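Local coordinates for protein glucosamine kinase (Streptacidiphilus jiangxiensis, PDB 6HWJ) that phosphorylates D-glucosamine to D-glucosamine 6-phosphate with ATP and magnesium, and acts more weakly on glucose, at residues Glu128-Gly142 with Glu174-Tyr187. Sequence-based numbering, arbitrary orientation.
Sequences ECAVVKWAVRLPAEG and EGAQPVLLASVVAY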
loop_
_atom_site.group_PDB
_atom_site.type_symbol
_atom_site.label_atom_id
_atom_site.label_comp_id
_atom_site.label_asym_id
_atom_site.label_seq_id
_atom_site.Cartn_x
_atom_site.Cartn_y
_atom_site.Cartn_z
ATOM N N GLU A 128 6.822 -8.759 21.271
ATOM C CA GLU A 128 5.362 -8.650 21.230
ATOM C C GLU A 128 4.895 -7.200 21.138
ATOM O O GLU A 128 3.778 -6.872 21.535
ATOM C CB GLU A 128 4.728 -9.343 22.443
ATOM C CG GLU A 128 5.017 -10.852 22.463
ATOM C CD GLU A 128 4.540 -11.552 21.202
ATOM O OE1 GLU A 128 3.469 -11.181 20.680
ATOM O OE2 GLU A 128 5.236 -12.478 20.731
ATOM N N CYS A 129 5.749 -6.319 20.592
ATOM C CA CYS A 129 5.359 -4.923 20.443
ATOM C C CYS A 129 5.909 -4.264 19.192
ATOM O O CYS A 129 5.581 -3.106 18.958
ATOM C CB CYS A 129 5.793 -4.126 21.692
ATOM S SG CYS A 129 7.565 -4.122 22.002
ATOM N N ALA A 130 6.696 -4.939 18.373
ATOM C CA ALA A 130 7.169 -4.386 17.114
ATOM C C ALA A 130 7.121 -5.471 16.049
ATOM O O ALA A 130 7.117 -6.667 16.353
ATOM C CB ALA A 130 8.594 -3.828 17.227
ATOM N N VAL A 131 7.084 -5.035 14.790
ATOM C CA VAL A 131 7.027 -5.937 13.642
ATOM C C VAL A 131 8.178 -5.578 12.711
ATOM O O VAL A 131 8.268 -4.435 12.236
ATOM C CB VAL A 131 5.700 -5.838 12.883
ATOM C CG1 VAL A 131 5.673 -6.859 11.751
ATOM C CG2 VAL A 131 4.536 -6.028 13.836
ATOM N N VAL A 132 9.046 -6.538 12.457
ATOM C CA VAL A 132 10.125 -6.414 11.498
ATOM C C VAL A 132 9.655 -7.084 10.213
ATOM O O VAL A 132 9.267 -8.261 10.217
ATOM C CB VAL A 132 11.413 -7.076 11.999
ATOM C CG1 VAL A 132 12.487 -7.047 10.886
ATOM C CG2 VAL A 132 11.906 -6.419 13.269
ATOM N N LYS A 133 9.697 -6.343 9.122
ATOM C CA LYS A 133 9.288 -6.838 7.808
ATOM C C LYS A 133 10.520 -6.791 6.923
ATOM O O LYS A 133 11.009 -5.695 6.616
ATOM C CB LYS A 133 8.164 -5.989 7.230
ATOM C CG LYS A 133 7.682 -6.456 5.861
ATOM C CD LYS A 133 6.501 -5.606 5.394
ATOM C CE LYS A 133 5.945 -6.104 4.063
ATOM N NZ LYS A 133 4.885 -5.196 3.530
ATOM N N TRP A 134 11.017 -7.970 6.537
ATOM C CA TRP A 134 12.121 -8.074 5.606
ATOM C C TRP A 134 11.613 -7.968 4.174
ATOM O O TRP A 134 10.689 -8.686 3.781
ATOM C CB TRP A 134 12.843 -9.418 5.747
ATOM C CG TRP A 134 13.397 -9.709 7.098
ATOM C CD1 TRP A 134 12.884 -10.583 8.019
ATOM C CD2 TRP A 134 14.557 -9.135 7.684
ATOM N NE1 TRP A 134 13.674 -10.587 9.143
ATOM C CE2 TRP A 134 14.705 -9.706 8.966
ATOM C CE3 TRP A 134 15.497 -8.201 7.251
ATOM C CZ2 TRP A 134 15.743 -9.363 9.818
ATOM C CZ3 TRP A 134 16.534 -7.860 8.092
ATOM C CH2 TRP A 134 16.652 -8.444 9.371
ATOM N N ALA A 135 12.220 -7.093 3.393
ATOM C CA ALA A 135 12.099 -7.206 1.950
ATOM C C ALA A 135 12.703 -8.553 1.574
ATOM O O ALA A 135 13.538 -9.110 2.306
ATOM C CB ALA A 135 12.810 -6.057 1.248
ATOM N N VAL A 136 12.229 -9.117 0.488
ATOM C CA VAL A 136 12.777 -10.388 0.013
ATOM C C VAL A 136 13.422 -10.135 -1.347
ATOM O O VAL A 136 14.645 -9.964 -1.454
ATOM C CB VAL A 136 11.689 -11.467 -0.051
ATOM C CG1 VAL A 136 12.253 -12.769 -0.615
ATOM C CG2 VAL A 136 11.103 -11.697 1.327
ATOM N N ARG A 137 12.608 -10.075 -2.391
ATOM C CA ARG A 137 13.117 -9.771 -3.725
ATOM C C ARG A 137 13.318 -8.266 -3.847
ATOM O O ARG A 137 12.450 -7.483 -3.472
ATOM C CB ARG A 137 12.146 -10.286 -4.790
ATOM C CG ARG A 137 12.598 -10.070 -6.217
ATOM C CD ARG A 137 13.855 -10.853 -6.545
ATOM N NE ARG A 137 14.227 -10.700 -7.952
ATOM C CZ ARG A 137 13.767 -11.464 -8.941
ATOM N NH1 ARG A 137 12.910 -12.447 -8.689
ATOM N NH2 ARG A 137 14.167 -11.243 -10.185
ATOM N N LEU A 138 14.473 -7.869 -4.349
ATOM C CA LEU A 138 14.794 -6.465 -4.568
ATOM C C LEU A 138 14.774 -6.144 -6.060
ATOM O O LEU A 138 14.945 -7.031 -6.901
ATOM C CB LEU A 138 16.187 -6.140 -4.017
ATOM C CG LEU A 138 16.362 -6.303 -2.499
ATOM C CD1 LEU A 138 17.830 -6.194 -2.121
ATOM C CD2 LEU A 138 15.509 -5.270 -1.742
ATOM N N PRO A 139 14.611 -4.879 -6.424
ATOM C CA PRO A 139 14.825 -4.488 -7.825
ATOM C C PRO A 139 16.293 -4.589 -8.208
ATOM O O PRO A 139 17.186 -4.689 -7.357
ATOM C CB PRO A 139 14.328 -3.037 -7.876
ATOM C CG PRO A 139 14.431 -2.545 -6.465
ATOM C CD PRO A 139 14.185 -3.748 -5.576
ATOM N N ALA A 140 16.538 -4.583 -9.522
ATOM C CA ALA A 140 17.902 -4.483 -10.019
ATOM C C ALA A 140 18.553 -3.199 -9.509
ATOM O O ALA A 140 17.885 -2.241 -9.130
ATOM C CB ALA A 140 17.920 -4.506 -11.549
ATOM N N GLU A 141 19.882 -3.188 -9.502
ATOM C CA GLU A 141 20.610 -2.054 -8.943
ATOM C C GLU A 141 20.285 -0.784 -9.718
ATOM O O GLU A 141 20.301 -0.771 -10.950
ATOM C CB GLU A 141 22.113 -2.323 -8.967
ATOM C CG GLU A 141 22.939 -1.297 -8.206
ATOM C CD GLU A 141 24.401 -1.696 -8.091
ATOM O OE1 GLU A 141 24.828 -2.632 -8.808
ATOM O OE2 GLU A 141 25.121 -1.076 -7.277
ATOM N N GLY A 142 19.977 0.282 -8.986
ATOM C CA GLY A 142 19.617 1.545 -9.580
ATOM C C GLY A 142 18.198 1.650 -10.090
ATOM O O GLY A 142 17.802 2.733 -10.529
ATOM N N GLU A 174 21.317 3.656 -2.894
ATOM C CA GLU A 174 21.559 3.528 -4.326
ATOM C C GLU A 174 20.311 3.986 -5.068
ATOM O O GLU A 174 19.219 4.057 -4.499
ATOM C CB GLU A 174 21.915 2.089 -4.715
ATOM C CG GLU A 174 20.776 1.100 -4.460
ATOM C CD GLU A 174 20.981 -0.221 -5.174
ATOM O OE1 GLU A 174 22.031 -0.874 -4.938
ATOM O OE2 GLU A 174 20.107 -0.584 -5.996
ATOM N N GLY A 175 20.490 4.288 -6.351
ATOM C CA GLY A 175 19.369 4.656 -7.190
ATOM C C GLY A 175 18.794 6.016 -6.830
ATOM O O GLY A 175 19.348 6.780 -6.045
ATOM N N ALA A 176 17.650 6.309 -7.445
ATOM C CA ALA A 176 16.944 7.548 -7.143
ATOM C C ALA A 176 16.456 7.547 -5.701
ATOM O O ALA A 176 16.590 8.546 -4.985
ATOM C CB ALA A 176 15.766 7.731 -8.101
ATOM N N GLN A 177 15.875 6.432 -5.265
ATOM C CA GLN A 177 15.363 6.260 -3.917
ATOM C C GLN A 177 16.133 5.154 -3.198
ATOM O O GLN A 177 16.418 4.112 -3.793
ATOM C CB GLN A 177 13.872 5.896 -3.938
ATOM C CG GLN A 177 12.931 7.085 -3.962
ATOM C CD GLN A 177 13.102 7.940 -5.201
ATOM O OE1 GLN A 177 13.994 8.788 -5.266
ATOM N NE2 GLN A 177 12.242 7.723 -6.193
ATOM N N PRO A 178 16.503 5.355 -1.940
ATOM C CA PRO A 178 17.060 4.238 -1.167
ATOM C C PRO A 178 16.151 3.020 -1.260
ATOM O O PRO A 178 14.927 3.133 -1.239
ATOM C CB PRO A 178 17.133 4.795 0.256
ATOM C CG PRO A 178 17.320 6.270 0.053
ATOM C CD PRO A 178 16.511 6.615 -1.171
ATOM N N VAL A 179 16.769 1.864 -1.418
ATOM C CA VAL A 179 16.066 0.604 -1.608
ATOM C C VAL A 179 15.720 0.034 -0.238
ATOM O O VAL A 179 16.602 -0.149 0.601
ATOM C CB VAL A 179 16.938 -0.388 -2.406
ATOM C CG1 VAL A 179 16.311 -1.780 -2.422
ATOM C CG2 VAL A 179 17.159 0.130 -3.822
ATOM N N LEU A 180 14.447 -0.271 -0.026
ATOM C CA LEU A 180 13.991 -0.795 1.252
ATOM C C LEU A 180 14.461 -2.226 1.441
ATOM O O LEU A 180 14.227 -3.087 0.586
ATOM C CB LEU A 180 12.472 -0.744 1.331
ATOM C CG LEU A 180 11.800 -1.464 2.506
ATOM C CD1 LEU A 180 12.151 -0.818 3.839
ATOM C CD2 LEU A 180 10.292 -1.480 2.336
ATOM N N LEU A 181 15.100 -2.479 2.583
ATOM C CA LEU A 181 15.519 -3.819 2.961
ATOM C C LEU A 181 14.736 -4.349 4.150
ATOM O O LEU A 181 14.462 -5.555 4.194
ATOM C CB LEU A 181 17.005 -3.833 3.304
ATOM C CG LEU A 181 17.970 -3.279 2.253
ATOM C CD1 LEU A 181 19.420 -3.409 2.755
ATOM C CD2 LEU A 181 17.792 -3.972 0.924
ATOM N N ALA A 182 14.360 -3.468 5.084
ATOM C CA ALA A 182 13.607 -3.861 6.273
ATOM C C ALA A 182 12.955 -2.636 6.893
ATOM O O ALA A 182 13.539 -1.553 6.912
ATOM C CB ALA A 182 14.489 -4.541 7.323
ATOM N N SER A 183 11.751 -2.825 7.421
ATOM C CA SER A 183 11.057 -1.817 8.198
ATOM C C SER A 183 10.708 -2.404 9.559
ATOM O O SER A 183 10.486 -3.615 9.695
ATOM C CB SER A 183 9.787 -1.341 7.490
ATOM O OG SER A 183 8.921 -2.431 7.244
ATOM N N VAL A 184 10.685 -1.533 10.567
ATOM C CA VAL A 184 10.284 -1.880 11.925
ATOM C C VAL A 184 9.249 -0.854 12.360
ATOM O O VAL A 184 9.529 0.347 12.378
ATOM C CB VAL A 184 11.473 -1.896 12.884
ATOM C CG1 VAL A 184 11.082 -2.472 14.229
ATOM C CG2 VAL A 184 12.629 -2.696 12.282
ATOM N N VAL A 185 8.042 -1.324 12.674
ATOM C CA VAL A 185 6.951 -0.463 13.099
ATOM C C VAL A 185 6.258 -1.115 14.293
ATOM O O VAL A 185 6.419 -2.305 14.567
ATOM C CB VAL A 185 5.925 -0.190 11.971
ATOM C CG1 VAL A 185 6.604 0.364 10.732
ATOM C CG2 VAL A 185 5.178 -1.491 11.657
ATOM N N ALA A 186 5.433 -0.320 14.970
ATOM C CA ALA A 186 4.716 -0.803 16.132
ATOM C C ALA A 186 3.768 -1.921 15.734
ATOM O O ALA A 186 3.211 -1.926 14.628
ATOM C CB ALA A 186 3.935 0.333 16.789
ATOM N N TYR A 187 3.637 -2.896 16.622
ATOM C CA TYR A 187 2.692 -3.999 16.481
ATOM C C TYR A 187 1.362 -3.583 17.104
ATOM O O TYR A 187 1.337 -3.088 18.226
ATOM C CB TYR A 187 3.256 -5.237 17.195
ATOM C CG TYR A 187 2.387 -6.480 17.181
ATOM C CD1 TYR A 187 1.741 -6.885 16.025
ATOM C CD2 TYR A 187 2.255 -7.267 18.319
ATOM C CE1 TYR A 187 0.972 -8.036 16.009
ATOM C CE2 TYR A 187 1.492 -8.417 18.312
ATOM C CZ TYR A 187 0.855 -8.797 17.154
ATOM O OH TYR A 187 0.086 -9.937 17.131
HETATM O O HOH W 1 7.444 -3.468 9.650
HETATM O O HOH W 2 16.057 4.587 -9.920
#
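Val-131 exchanges two backbone hydrogen bonds with Val-185, and Lys-133 two with Ser-183, joining strands 130-134 and 179-186 as antiparallel neighbours. The N-H of Ala-135 extends the ladder to Leu-181 O, and Tyr-187 N closes its other end on Cys-129 O (3.0 Å).

The tightly packed face carries Val-132, Trp-134, Ala-182 and Val-184. Val-132 and Val-184 lie side by side, CG2 to CG2 at 3.9 Å. Val-132 CG1 sits over one face of the indole, near its rim, while Ala-182 CB meets Trp-134 CE3 at 3.8 Å. Farther along, Leu-138 CD2 touches both Val-179 CG1 (3.6 Å) and Leu-181 CD2.

The other face is looser. A water joins Val-131 O to Ser-183 OG. Lys-133 CB touches Ser-183 OG (3.6 Å). With CG anti to the backbone N (chi1 -180°) and the chain extended beyond it, the amine is carried away from the partner strand to weak, long ion pairs with Asp-118 and Asp-319. Val-131 CG2 meets Tyr-187 CD1 obliquely at 3.7 Å, with Glu-128 O at the ring edge. Lys-133, Ala-186 and Tyr-187 probably belong to the ATP site, and Asp-319 binds magnesium.

At the exposed far end, Glu-174 OE2 accepts a hydrogen bond from Gly-142 N (3.1 Å), which comes from above the carboxylate plane. The same oxygen forms a salt bridge with Arg-57, which probably eases the nearness of Glu-141.

Both strands are central in a six-stranded antiparallel sheet, flanked by strands 123-126 and 166-172. Helix 79-88 packs on Val-132, Ala-182 and Val-184, and strand 57-65 meets Trp-134, Leu-138 and Leu-181.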